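Local coordinates for protein beta-galactosidase (Marinomonas sp. ef1, PDB 6Y2K) that hydrolyses terminal beta-galactosyl residues from beta-galactosides, as a cold-active, hexameric enzyme of glycoside hydrolase family 42, at residues W422-Q427 against A472-T477; F436-R441 against Y577-C582; D454-N459 against D463-L468; E479-L484 against A516-L521; V490-P495 against A593-V598. All coordinates share one frame; numbering follows the deposited sequence.

Interaction 1: residues W422-Q427 against A472-T477; sequences WSLDIQ and AQAHIT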
# COMPACT_ATOMS: atom_id res chain seq x y z
N TRP A 422 39.52 0.61 -5.76
CA TRP A 422 39.95 1.77 -4.96
C TRP A 422 39.60 3.09 -5.65
O TRP A 422 39.02 3.99 -5.02
CB TRP A 422 41.45 1.72 -4.66
CG TRP A 422 41.92 0.44 -4.02
CD1 TRP A 422 41.19 -0.38 -3.21
CD2 TRP A 422 43.23 -0.13 -4.10
NE1 TRP A 422 41.96 -1.45 -2.81
CE2 TRP A 422 43.22 -1.32 -3.34
CE3 TRP A 422 44.41 0.23 -4.76
CZ2 TRP A 422 44.35 -2.13 -3.19
CZ3 TRP A 422 45.54 -0.58 -4.62
CH2 TRP A 422 45.49 -1.76 -3.84
N SER A 423 39.93 3.20 -6.93
CA SER A 423 39.61 4.38 -7.72
C SER A 423 38.12 4.72 -7.67
O SER A 423 37.73 5.83 -7.30
CB SER A 423 40.07 4.19 -9.18
OG SER A 423 39.58 5.26 -9.99
N LEU A 424 37.29 3.73 -8.00
CA LEU A 424 35.84 3.92 -8.04
C LEU A 424 35.19 4.15 -6.66
O LEU A 424 34.19 4.85 -6.56
CB LEU A 424 35.19 2.73 -8.77
CG LEU A 424 35.63 2.61 -10.24
CD1 LEU A 424 35.43 1.19 -10.75
CD2 LEU A 424 34.87 3.56 -11.13
N ASP A 425 35.74 3.55 -5.61
CA ASP A 425 35.27 3.82 -4.24
C ASP A 425 35.65 5.22 -3.76
O ASP A 425 34.95 5.81 -2.93
CB ASP A 425 35.85 2.80 -3.24
CG ASP A 425 35.20 1.43 -3.32
OD1 ASP A 425 34.15 1.25 -4.00
OD2 ASP A 425 35.75 0.52 -2.66
N ILE A 426 36.77 5.74 -4.25
CA ILE A 426 37.27 7.07 -3.84
C ILE A 426 36.32 8.17 -4.35
O ILE A 426 36.00 9.10 -3.59
CB ILE A 426 38.76 7.26 -4.24
CG1 ILE A 426 39.66 6.55 -3.21
CG2 ILE A 426 39.15 8.73 -4.33
CD1 ILE A 426 41.10 6.32 -3.66
N GLN A 427 35.89 8.06 -5.60
CA GLN A 427 34.85 8.95 -6.16
C GLN A 427 33.81 8.11 -6.92
O GLN A 427 33.95 7.90 -8.13
CB GLN A 427 35.43 10.03 -7.07
CG GLN A 427 36.26 11.08 -6.34
CD GLN A 427 36.50 12.34 -7.16
OE1 GLN A 427 36.48 12.31 -8.40
NE2 GLN A 427 36.72 13.47 -6.47
N ALA A 472 34.19 -2.72 -15.00
CA ALA A 472 34.53 -1.30 -14.86
C ALA A 472 36.04 -1.15 -14.65
O ALA A 472 36.52 -0.84 -13.56
CB ALA A 472 33.77 -0.68 -13.70
N GLN A 473 36.79 -1.39 -15.72
CA GLN A 473 38.25 -1.41 -15.66
C GLN A 473 38.74 0.04 -15.79
O GLN A 473 39.13 0.47 -16.87
CB GLN A 473 38.82 -2.33 -16.75
CG GLN A 473 40.30 -2.63 -16.64
CD GLN A 473 40.72 -3.35 -15.36
OE1 GLN A 473 39.93 -4.08 -14.78
NE2 GLN A 473 41.94 -3.13 -14.90
N ALA A 474 38.67 0.77 -14.68
CA ALA A 474 38.80 2.24 -14.66
C ALA A 474 40.07 2.74 -15.35
O ALA A 474 39.99 3.58 -16.25
CB ALA A 474 38.73 2.75 -13.22
N HIS A 475 41.21 2.20 -14.95
CA HIS A 475 42.47 2.42 -15.66
C HIS A 475 42.89 1.17 -16.42
O HIS A 475 42.92 0.08 -15.85
CB HIS A 475 43.58 2.82 -14.68
CG HIS A 475 44.93 2.97 -15.34
ND1 HIS A 475 45.17 3.90 -16.33
CD2 HIS A 475 46.08 2.29 -15.16
CE1 HIS A 475 46.43 3.79 -16.73
NE2 HIS A 475 47.00 2.82 -16.04
N ILE A 476 43.22 1.36 -17.70
CA ILE A 476 43.74 0.31 -18.57
C ILE A 476 45.22 0.60 -18.76
O ILE A 476 45.57 1.65 -19.32
CB ILE A 476 43.05 0.32 -19.96
CG1 ILE A 476 41.54 0.07 -19.82
CG2 ILE A 476 43.69 -0.71 -20.90
CD1 ILE A 476 40.76 0.32 -21.09
N THR A 477 46.08 -0.31 -18.32
CA THR A 477 47.53 -0.18 -18.54
C THR A 477 47.82 -0.36 -20.03
O THR A 477 47.04 -1.00 -20.74
CB THR A 477 48.35 -1.22 -17.77
OG1 THR A 477 47.94 -2.54 -18.14
CG2 THR A 477 48.17 -1.06 -16.27

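Interaction 2: residues F436-R441 against Y577-C582; sequences FFWCYR and YYLGSC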
# COMPACT_ATOMS: atom_id res chain seq x y z
N PHE A 436 32.29 -3.03 -6.52
CA PHE A 436 32.06 -4.40 -6.07
C PHE A 436 30.62 -4.86 -6.33
O PHE A 436 30.41 -6.00 -6.78
CB PHE A 436 32.40 -4.56 -4.58
CG PHE A 436 32.45 -5.99 -4.14
CD1 PHE A 436 31.28 -6.67 -3.82
CD2 PHE A 436 33.65 -6.67 -4.09
CE1 PHE A 436 31.32 -8.00 -3.44
CE2 PHE A 436 33.70 -8.00 -3.70
CZ PHE A 436 32.53 -8.66 -3.38
N PHE A 437 29.64 -4.00 -6.05
CA PHE A 437 28.23 -4.35 -6.25
C PHE A 437 27.99 -4.63 -7.74
O PHE A 437 27.33 -5.60 -8.09
CB PHE A 437 27.28 -3.22 -5.82
CG PHE A 437 27.23 -2.96 -4.33
CD1 PHE A 437 28.17 -3.47 -3.42
CD2 PHE A 437 26.25 -2.09 -3.84
CE1 PHE A 437 28.09 -3.15 -2.07
CE2 PHE A 437 26.18 -1.77 -2.49
CZ PHE A 437 27.10 -2.30 -1.61
N TRP A 438 28.50 -3.76 -8.60
CA TRP A 438 28.33 -3.89 -10.05
C TRP A 438 28.96 -5.20 -10.56
O TRP A 438 28.32 -5.93 -11.31
CB TRP A 438 28.91 -2.67 -10.78
CG TRP A 438 28.88 -2.76 -12.28
CD1 TRP A 438 29.96 -2.72 -13.11
CD2 TRP A 438 27.73 -2.90 -13.13
NE1 TRP A 438 29.56 -2.82 -14.42
CE2 TRP A 438 28.20 -2.94 -14.47
CE3 TRP A 438 26.35 -3.00 -12.90
CZ2 TRP A 438 27.34 -3.06 -15.58
CZ3 TRP A 438 25.49 -3.13 -14.00
CH2 TRP A 438 25.99 -3.17 -15.32
N CYS A 439 30.19 -5.50 -10.11
CA CYS A 439 30.86 -6.76 -10.47
C CYS A 439 30.02 -7.97 -10.01
O CYS A 439 29.79 -8.91 -10.79
CB CYS A 439 32.27 -6.85 -9.86
SG CYS A 439 33.51 -5.72 -10.56
N TYR A 440 29.53 -7.90 -8.78
CA TYR A 440 28.71 -8.96 -8.20
C TYR A 440 27.41 -9.17 -8.97
O TYR A 440 27.01 -10.30 -9.20
CB TYR A 440 28.39 -8.65 -6.73
CG TYR A 440 27.80 -9.81 -5.96
CD1 TYR A 440 26.42 -10.01 -5.91
CD2 TYR A 440 28.62 -10.69 -5.26
CE1 TYR A 440 25.88 -11.06 -5.19
CE2 TYR A 440 28.08 -11.74 -4.53
CZ TYR A 440 26.71 -11.93 -4.51
OH TYR A 440 26.18 -12.96 -3.78
N ARG A 441 26.75 -8.08 -9.37
CA ARG A 441 25.49 -8.18 -10.12
C ARG A 441 25.69 -8.64 -11.58
O ARG A 441 24.82 -9.33 -12.13
CB ARG A 441 24.71 -6.86 -10.06
CG ARG A 441 24.26 -6.47 -8.65
CD ARG A 441 23.32 -7.48 -8.03
NE ARG A 441 23.01 -7.18 -6.63
CZ ARG A 441 22.32 -7.98 -5.81
NH1 ARG A 441 21.83 -9.14 -6.24
NH2 ARG A 441 22.10 -7.62 -4.56
N TYR A 577 32.36 -5.16 -27.68
CA TYR A 577 31.16 -4.43 -27.22
C TYR A 577 31.50 -3.55 -26.02
O TYR A 577 32.36 -3.89 -25.22
CB TYR A 577 30.04 -5.43 -26.86
CG TYR A 577 29.67 -6.29 -28.05
CD1 TYR A 577 30.42 -7.42 -28.38
CD2 TYR A 577 28.61 -5.94 -28.88
CE1 TYR A 577 30.11 -8.19 -29.49
CE2 TYR A 577 28.28 -6.71 -29.99
CZ TYR A 577 29.03 -7.83 -30.29
OH TYR A 577 28.73 -8.60 -31.39
N TYR A 578 30.84 -2.39 -25.96
CA TYR A 578 30.93 -1.46 -24.84
C TYR A 578 29.53 -1.19 -24.26
O TYR A 578 28.58 -0.92 -25.01
CB TYR A 578 31.55 -0.12 -25.26
CG TYR A 578 31.70 0.84 -24.09
CD1 TYR A 578 32.77 0.71 -23.20
CD2 TYR A 578 30.76 1.85 -23.84
CE1 TYR A 578 32.90 1.57 -22.11
CE2 TYR A 578 30.89 2.71 -22.76
CZ TYR A 578 31.95 2.56 -21.89
OH TYR A 578 32.11 3.40 -20.81
N LEU A 579 29.43 -1.24 -22.93
CA LEU A 579 28.21 -0.92 -22.19
C LEU A 579 28.46 0.35 -21.39
O LEU A 579 29.39 0.41 -20.59
CB LEU A 579 27.86 -2.09 -21.26
CG LEU A 579 26.74 -1.93 -20.22
CD1 LEU A 579 25.40 -1.66 -20.90
CD2 LEU A 579 26.66 -3.17 -19.35
N GLY A 580 27.62 1.36 -21.59
CA GLY A 580 27.79 2.68 -20.98
C GLY A 580 26.86 3.03 -19.83
O GLY A 580 27.04 4.07 -19.20
N SER A 581 25.85 2.19 -19.56
CA SER A 581 24.94 2.38 -18.42
C SER A 581 24.80 1.09 -17.63
O SER A 581 24.95 -0.00 -18.20
CB SER A 581 23.57 2.86 -18.89
OG SER A 581 23.65 4.09 -19.60
N CYS A 582 24.51 1.22 -16.33
CA CYS A 582 24.30 0.06 -15.46
C CYS A 582 22.88 -0.49 -15.65
O CYS A 582 21.94 -0.19 -14.91
CB CYS A 582 24.61 0.37 -13.99
SG CYS A 582 26.35 0.79 -13.73

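Interaction 3: residues D454-N459 against D463-L468; sequences DIVPSN and DMYELL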
# COMPACT_ATOMS: atom_id res chain seq x y z
N ASP A 454 35.51 -17.88 -14.44
CA ASP A 454 36.76 -17.48 -13.78
C ASP A 454 36.69 -15.99 -13.52
O ASP A 454 36.18 -15.23 -14.35
CB ASP A 454 37.98 -17.72 -14.67
CG ASP A 454 38.50 -19.14 -14.62
OD1 ASP A 454 37.78 -20.03 -14.13
OD2 ASP A 454 39.64 -19.35 -15.06
N ILE A 455 37.19 -15.57 -12.37
CA ILE A 455 37.44 -14.16 -12.09
C ILE A 455 38.95 -13.99 -12.12
O ILE A 455 39.68 -14.73 -11.46
CB ILE A 455 36.83 -13.72 -10.75
CG1 ILE A 455 35.29 -13.83 -10.84
CG2 ILE A 455 37.27 -12.30 -10.40
CD1 ILE A 455 34.54 -13.45 -9.57
N VAL A 456 39.41 -13.01 -12.90
CA VAL A 456 40.82 -12.88 -13.23
C VAL A 456 41.36 -11.48 -12.95
O VAL A 456 40.61 -10.49 -13.02
CB VAL A 456 41.10 -13.26 -14.71
CG1 VAL A 456 40.60 -14.66 -15.00
CG2 VAL A 456 40.48 -12.26 -15.68
N PRO A 457 42.67 -11.37 -12.65
CA PRO A 457 43.30 -10.06 -12.52
C PRO A 457 43.55 -9.45 -13.89
O PRO A 457 43.45 -10.15 -14.91
CB PRO A 457 44.62 -10.38 -11.84
CG PRO A 457 44.96 -11.75 -12.30
CD PRO A 457 43.64 -12.46 -12.38
N SER A 458 43.90 -8.17 -13.91
CA SER A 458 44.12 -7.46 -15.16
C SER A 458 45.37 -7.90 -15.93
O SER A 458 45.45 -7.70 -17.14
CB SER A 458 44.10 -5.95 -14.96
OG SER A 458 45.07 -5.55 -14.02
N ASN A 459 46.33 -8.52 -15.23
CA ASN A 459 47.52 -9.09 -15.90
C ASN A 459 47.38 -10.56 -16.32
O ASN A 459 48.36 -11.18 -16.74
CB ASN A 459 48.75 -8.89 -15.02
CG ASN A 459 48.70 -9.69 -13.73
OD1 ASN A 459 47.71 -10.35 -13.40
ND2 ASN A 459 49.79 -9.63 -12.97
N ASP A 463 43.94 -16.03 -23.39
CA ASP A 463 43.72 -16.97 -24.51
C ASP A 463 42.79 -18.15 -24.22
O ASP A 463 42.18 -18.69 -25.15
CB ASP A 463 45.07 -17.48 -25.06
CG ASP A 463 45.87 -18.26 -24.02
OD1 ASP A 463 46.57 -17.62 -23.21
OD2 ASP A 463 45.79 -19.51 -24.01
N MET A 464 42.66 -18.56 -22.96
CA MET A 464 41.78 -19.67 -22.58
C MET A 464 40.30 -19.29 -22.39
O MET A 464 39.51 -20.17 -22.03
CB MET A 464 42.32 -20.37 -21.32
CG MET A 464 42.23 -19.58 -20.01
SD MET A 464 43.39 -18.20 -19.91
CE MET A 464 44.92 -19.08 -19.59
N TYR A 465 39.92 -18.03 -22.62
CA TYR A 465 38.53 -17.57 -22.44
C TYR A 465 37.86 -17.18 -23.76
O TYR A 465 38.42 -16.43 -24.57
CB TYR A 465 38.49 -16.38 -21.45
CG TYR A 465 39.14 -16.71 -20.13
CD1 TYR A 465 38.63 -17.73 -19.33
CD2 TYR A 465 40.29 -16.05 -19.70
CE1 TYR A 465 39.23 -18.06 -18.12
CE2 TYR A 465 40.90 -16.37 -18.49
CZ TYR A 465 40.36 -17.37 -17.71
OH TYR A 465 40.95 -17.72 -16.52
N GLU A 466 36.65 -17.68 -23.96
CA GLU A 466 35.83 -17.36 -25.13
C GLU A 466 35.05 -16.06 -24.97
O GLU A 466 34.80 -15.37 -25.96
CB GLU A 466 34.86 -18.51 -25.42
CG GLU A 466 35.53 -19.84 -25.72
CD GLU A 466 36.43 -19.80 -26.95
OE1 GLU A 466 36.29 -18.91 -27.82
OE2 GLU A 466 37.30 -20.66 -27.03
N LEU A 467 34.68 -15.74 -23.73
CA LEU A 467 34.00 -14.49 -23.39
C LEU A 467 34.71 -13.82 -22.22
O LEU A 467 35.00 -14.47 -21.21
CB LEU A 467 32.55 -14.78 -23.02
CG LEU A 467 31.68 -13.61 -22.54
CD1 LEU A 467 31.52 -12.55 -23.62
CD2 LEU A 467 30.32 -14.14 -22.09
N LEU A 468 34.98 -12.53 -22.36
CA LEU A 468 35.71 -11.74 -21.37
C LEU A 468 34.91 -10.49 -21.06
O LEU A 468 34.59 -9.73 -21.97
CB LEU A 468 37.08 -11.34 -21.94
CG LEU A 468 37.97 -10.41 -21.10
CD1 LEU A 468 38.25 -11.00 -19.73
CD2 LEU A 468 39.28 -10.12 -21.82

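Interaction 4: residues E479-L484 against A516-L521; sequences ELQNRL and ASLLPL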
# COMPACT_ATOMS: atom_id res chain seq x y z
N GLU A 479 49.86 -2.30 -21.26
CA GLU A 479 50.08 -3.72 -21.46
C GLU A 479 48.74 -4.47 -21.53
O GLU A 479 48.59 -5.40 -22.35
CB GLU A 479 51.00 -4.29 -20.37
CG GLU A 479 52.47 -3.87 -20.52
CD GLU A 479 52.75 -2.45 -20.02
OE1 GLU A 479 51.82 -1.79 -19.51
OE2 GLU A 479 53.91 -2.00 -20.14
N LEU A 480 47.76 -4.07 -20.71
CA LEU A 480 46.42 -4.63 -20.83
C LEU A 480 45.81 -4.29 -22.18
O LEU A 480 45.22 -5.16 -22.82
CB LEU A 480 45.49 -4.17 -19.69
CG LEU A 480 44.02 -4.62 -19.83
CD1 LEU A 480 43.92 -6.14 -19.97
CD2 LEU A 480 43.19 -4.14 -18.65
N GLN A 481 45.96 -3.05 -22.64
CA GLN A 481 45.39 -2.69 -23.95
C GLN A 481 45.97 -3.55 -25.09
O GLN A 481 45.23 -3.94 -26.00
CB GLN A 481 45.55 -1.19 -24.26
CG GLN A 481 44.73 -0.73 -25.47
CD GLN A 481 43.24 -1.02 -25.35
OE1 GLN A 481 42.63 -0.74 -24.31
NE2 GLN A 481 42.65 -1.59 -26.40
N ASN A 482 47.27 -3.85 -25.03
CA ASN A 482 47.90 -4.76 -26.01
C ASN A 482 47.28 -6.16 -25.97
O ASN A 482 46.98 -6.72 -27.03
CB ASN A 482 49.41 -4.89 -25.76
CG ASN A 482 50.17 -3.62 -26.11
OD1 ASN A 482 49.79 -2.87 -27.01
ND2 ASN A 482 51.27 -3.39 -25.40
N ARG A 483 47.07 -6.69 -24.77
CA ARG A 483 46.39 -7.98 -24.61
C ARG A 483 44.95 -7.95 -25.15
O ARG A 483 44.51 -8.90 -25.79
CB ARG A 483 46.41 -8.45 -23.15
CG ARG A 483 47.78 -8.90 -22.66
CD ARG A 483 47.71 -9.59 -21.29
NE ARG A 483 47.35 -8.65 -20.23
CZ ARG A 483 48.18 -7.80 -19.62
NH1 ARG A 483 47.73 -6.99 -18.66
NH2 ARG A 483 49.47 -7.72 -19.96
N LEU A 484 44.24 -6.85 -24.93
CA LEU A 484 42.88 -6.69 -25.48
C LEU A 484 42.89 -6.60 -27.00
O LEU A 484 42.04 -7.21 -27.65
CB LEU A 484 42.16 -5.47 -24.88
CG LEU A 484 41.88 -5.52 -23.37
CD1 LEU A 484 41.24 -4.21 -22.93
CD2 LEU A 484 40.99 -6.70 -23.00
N ALA A 516 39.49 3.23 -26.79
CA ALA A 516 38.87 3.89 -27.94
C ALA A 516 39.39 3.44 -29.31
O ALA A 516 38.64 3.49 -30.28
CB ALA A 516 38.99 5.41 -27.82
N SER A 517 40.65 3.02 -29.41
CA SER A 517 41.17 2.46 -30.67
C SER A 517 40.47 1.15 -31.03
O SER A 517 40.24 0.89 -32.20
CB SER A 517 42.70 2.27 -30.61
OG SER A 517 43.07 1.38 -29.57
N LEU A 518 40.12 0.34 -30.03
CA LEU A 518 39.40 -0.93 -30.23
C LEU A 518 37.89 -0.72 -30.39
O LEU A 518 37.23 -1.41 -31.18
CB LEU A 518 39.64 -1.85 -29.02
CG LEU A 518 40.17 -3.28 -29.19
CD1 LEU A 518 39.76 -4.11 -27.99
CD2 LEU A 518 39.76 -3.96 -30.50
N LEU A 519 37.34 0.19 -29.59
CA LEU A 519 35.91 0.47 -29.53
C LEU A 519 35.72 1.97 -29.69
O LEU A 519 35.72 2.70 -28.70
CB LEU A 519 35.35 -0.03 -28.20
CG LEU A 519 35.00 -1.52 -28.19
CD1 LEU A 519 35.02 -2.13 -26.79
CD2 LEU A 519 33.65 -1.73 -28.84
N PRO A 520 35.60 2.45 -30.95
CA PRO A 520 35.55 3.90 -31.16
C PRO A 520 34.25 4.57 -30.67
O PRO A 520 33.21 4.50 -31.33
CB PRO A 520 35.75 4.06 -32.67
CG PRO A 520 35.34 2.75 -33.26
CD PRO A 520 35.67 1.71 -32.23
N LEU A 521 34.35 5.20 -29.51
CA LEU A 521 33.26 5.99 -28.94
C LEU A 521 33.83 7.05 -28.00
O LEU A 521 35.00 6.96 -27.60
CB LEU A 521 32.30 5.07 -28.20
CG LEU A 521 32.88 4.29 -27.01
CD1 LEU A 521 32.42 4.90 -25.69
CD2 LEU A 521 32.49 2.83 -27.07

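Interaction 5: residues V490-P495 against A593-V598; sequences VLLAGP and AKLSEV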
# COMPACT_ATOMS: atom_id res chain seq x y z
N VAL A 490 35.37 -12.96 -27.29
CA VAL A 490 34.37 -11.89 -27.29
C VAL A 490 34.58 -10.99 -26.07
O VAL A 490 34.68 -11.47 -24.95
CB VAL A 490 32.94 -12.48 -27.29
CG1 VAL A 490 31.89 -11.37 -27.22
CG2 VAL A 490 32.72 -13.34 -28.53
N LEU A 491 34.65 -9.68 -26.29
CA LEU A 491 34.88 -8.69 -25.23
C LEU A 491 33.64 -7.84 -24.96
O LEU A 491 33.08 -7.26 -25.89
CB LEU A 491 36.02 -7.75 -25.62
CG LEU A 491 36.31 -6.56 -24.69
CD1 LEU A 491 36.80 -7.04 -23.33
CD2 LEU A 491 37.30 -5.59 -25.32
N LEU A 492 33.27 -7.74 -23.68
CA LEU A 492 32.34 -6.72 -23.19
C LEU A 492 33.05 -5.83 -22.16
O LEU A 492 33.44 -6.29 -21.08
CB LEU A 492 31.10 -7.36 -22.55
CG LEU A 492 30.08 -6.39 -21.91
CD1 LEU A 492 29.56 -5.41 -22.95
CD2 LEU A 492 28.94 -7.13 -21.24
N ALA A 493 33.24 -4.56 -22.51
CA ALA A 493 33.76 -3.56 -21.59
C ALA A 493 32.59 -2.79 -20.98
O ALA A 493 31.73 -2.29 -21.71
CB ALA A 493 34.70 -2.61 -22.30
N GLY A 494 32.56 -2.71 -19.66
CA GLY A 494 31.45 -2.09 -18.95
C GLY A 494 31.69 -0.63 -18.67
O GLY A 494 32.75 -0.09 -19.00
N PRO A 495 30.70 0.05 -18.05
CA PRO A 495 30.81 1.49 -17.84
C PRO A 495 32.03 1.88 -16.98
O PRO A 495 32.43 1.13 -16.09
CB PRO A 495 29.51 1.85 -17.11
CG PRO A 495 28.57 0.75 -17.45
CD PRO A 495 29.40 -0.48 -17.61
N ALA A 593 23.49 -13.50 -22.76
CA ALA A 593 23.02 -14.59 -23.61
C ALA A 593 23.41 -14.38 -25.08
O ALA A 593 23.89 -15.31 -25.73
CB ALA A 593 21.51 -14.77 -23.47
N LYS A 594 23.24 -13.16 -25.58
CA LYS A 594 23.67 -12.82 -26.94
C LYS A 594 25.18 -12.94 -27.11
O LYS A 594 25.66 -13.51 -28.09
CB LYS A 594 23.23 -11.40 -27.33
CG LYS A 594 21.75 -11.28 -27.66
CD LYS A 594 21.45 -11.85 -29.04
CE LYS A 594 19.97 -11.72 -29.38
NZ LYS A 594 19.73 -12.27 -30.73
N LEU A 595 25.92 -12.40 -26.15
CA LEU A 595 27.38 -12.41 -26.20
C LEU A 595 27.93 -13.83 -26.09
O LEU A 595 28.89 -14.18 -26.79
CB LEU A 595 27.96 -11.50 -25.11
CG LEU A 595 27.73 -10.00 -25.37
CD1 LEU A 595 27.88 -9.17 -24.11
CD2 LEU A 595 28.65 -9.48 -26.46
N SER A 596 27.32 -14.63 -25.23
CA SER A 596 27.66 -16.05 -25.09
C SER A 596 27.46 -16.81 -26.41
O SER A 596 28.30 -17.63 -26.77
CB SER A 596 26.83 -16.71 -23.98
OG SER A 596 27.18 -16.18 -22.71
N GLU A 597 26.36 -16.52 -27.11
CA GLU A 597 26.08 -17.13 -28.40
C GLU A 597 27.17 -16.77 -29.41
O GLU A 597 27.65 -17.64 -30.14
CB GLU A 597 24.71 -16.69 -28.93
CG GLU A 597 24.30 -17.30 -30.26
CD GLU A 597 22.85 -17.01 -30.60
OE1 GLU A 597 22.52 -15.82 -30.83
OE2 GLU A 597 22.06 -17.97 -30.64
N VAL A 598 27.59 -15.50 -29.43
CA VAL A 598 28.68 -15.09 -30.34
C VAL A 598 29.96 -15.87 -30.00
O VAL A 598 30.70 -16.29 -30.90
CB VAL A 598 28.97 -13.57 -30.30
CG1 VAL A 598 30.16 -13.22 -31.20
CG2 VAL A 598 27.76 -12.77 -30.75

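Interaction 1: residues W422-Q427 against A472-T477
Leu424 makes the tight part of this contact. Its CD1 methyl reaches the loop 472-477 at Ala472, 3.6 Å from the carbonyl oxygen Ala472 O and 3.9 Å from the methyl Ala472 CB. CG stands anti to the carbonyl carbon (chi1 -63°), and from there the branched end reaches the loop with CD1, which supplies the length the alanine lacks. Tyr435 touches both residues and Arg496 touches Leu424, which closes this end of the contact in.

The loop is the first connection of a beta-alpha-beta crossover in the trimerisation domain, from strand 467-470 through helix 478-486 to the parallel strand 490-493. At its bend Gln473 forms the centre of an inverse gamma turn. With this bend, Ala472 and Ala474 both face helix 418-426, while Gln473 points away and its backbone N is bonded to Thr497 OG1. Alanine suits both places, because a small methyl lets the bend lie close to a helix.

The other half is looser. Ala474 CB is 4.3 Å from Leu424 CG and 4.2 Å from Ser423 OG, a marginal approach without a polar bond. Ser423 is compact enough to face the loop here, and its carbonyl oxygen is bonded to Tyr504 OH. Beyond Ala474 the chain diverges from the helix: the end of His475 leads away from it, toward a partly exposed position where ND1 is bonded to Lys500 O.

Interaction 2: residues F436-R441 against Y577-C582
Leu579, at the end of strand 576-579, is the first residue of its segment to meet Trp438. Its CD2 methyl lies in the plane of the indole, at the edge, 3.8 Å from Trp438 CZ2. Past Gly580, whose backbone is tied to Glu551, Ser581 turns its side chain away and offers only its carbonyl oxygen, a distant and oblique neighbour of the ring. Cys582 then brings the chain over one face. Its CB sits 3.6 Å from Trp438 CZ3 in a CH-pi contact, and SG makes a sulfur-aromatic contact almost directly above the six-membered ring, 11° off the normal.

The indole reaches this place because CG is anti to the backbone N (chi1 175°), joining helix 435-448 to the mixed sheet of the trimerisation domain; Leu588 of helix 585-598 also touches it. Trp438 NE1 is bonded to Pro471 O, which satisfies the ring's one polar atom and fixes its rotation. The face of the buried ring offers a polarisable surface to the sulfur and methylene of Cys582, while its edge takes the leucine methyl.

Interaction 3: residues D454-N459 against D463-L468
Asp454 and Tyr465 bring these two segments closest, yet their CA atoms are 8.8 Å apart. Strands 453-456 and 467-470 are not neighbours: strand 412-415 runs between them, parallel to both. Asp454 and Val456 bond to its backbone on one side, and Tyr465 reaches across it, touching Ala413. Alternation along strand 453-456 points Asp454 and Val456 toward the tyrosine, while Ile455 packs on helix 294-305. These strands form the parallel part of a mixed sheet in an alpha/beta domain, and the tyrosine crosses just the one strand between its partners.

Tyr465 OH donates to the anti lone pair of Asp454 OD2 at 2.6 Å. That oxygen lies at the ring edge, near its plane, although the carboxylate is turned 71° to the ring. Tyrosine suits the span, being long, apolar along its flank and polar at its end. Val456 CG1 packs 3.8 Å from Tyr465 CZ, and Met464 CG covers a face. Asp454 OD1 takes a salt bridge from Arg303 and a bond from Gly410 N, which would favour a charged carboxylate.

Interaction 4: residues E479-L484 against A516-L521
Leu518 packs against Gln481 and Leu484, about one turn apart on helix 478-486. Its CD1 lies against the helix backbone, 3.9 Å from Leu484 O, and 4.2 Å from Leu484 CB. Across its base comes the amide of Gln481, with NE2 4.0 Å from Leu518 CB. The two side chains pass at a slant, and the meeting is van der Waals only. At the outer side, exposed Ser517 brings OG to 4.4 Å from Gln481 NE2, too far to bond.

The second shell explains these positions. Gln481 leaves the helix extended (chi1 -168°) and then bends at chi2 (57°), which returns NE2 to Asn485 OD1, one turn further along. Its amide can thus be buried with a polar partner while the flank stays available to the leucine. Ser517 OG is weakly bonded to Pro514 O.

Further out, Leu518 rests on His576 of strand 576-579 and on Leu491 of strand 490-493, which Leu484 also touches. In the trimerisation domain helix 478-486 links parallel strands 467-470 and 490-493, and the loop before strand 521-528 packs beside it.

Interaction 5: residues V490-P495 against A593-V598
Leu595 of helix 585-598 packs on Val490 and Leu492 of strand 490-493. Its CB and CG carry the chain toward the strand without a close partner there, and the fork does the touching. CD1 lands on Leu492, 3.7 Å from Leu492 CD2 and 4.0 Å from Leu492 CB; CD2 takes the other direction, 3.8 Å from Val490 CG1, and also presses on the ring of Tyr577. With CG anti to the carbonyl carbon (chi1 -70°), the two methyls are shared out between Leu492 and Val490, successive residues of the strand facing the helix. Val490 is itself forked: its CG2 meets CG1 of Val598, which is exposed, at 3.7 Å. Branched side chains suit Leu595 and Val490, since each offers two methyls to different neighbours.

The axes of helix segment 593-598 and strand 490-493 run roughly antiparallel (153°) and approach to 8.9 Å, as in alpha/beta folds. Strand 490-493 lies between 467-470 and 576-579, and Leu491 points to the opposite face, where helix 478-486 packs. On the helix's outer side, Lys594 and Glu597 touch Glu597 of a neighbouring subunit.

All five contacts belong to the trimerisation domain and gather round its parallel strands. Interactions 1, 2, 3 and 5 are buried, though 3 and 5 each include a more exposed residue; 4 is only partly buried. Interactions 1 and 2 depend on apolar or aromatic packing, the second distinguished by sulfur over an indole. Interaction 3 alone carries a hydrogen bond between its segments, at strand 453-456, one of the sheet's two edges within the chain, where Asp454 also pairs with Arg303 of helix 294-305, in the TIM-barrel part. Interactions 4 and 5 cover opposite faces of strand 490-493: the former mixes amide with leucine, the latter is aliphatic and ends near another subunit. Backbone bonds join interaction 5 to 2 and 3.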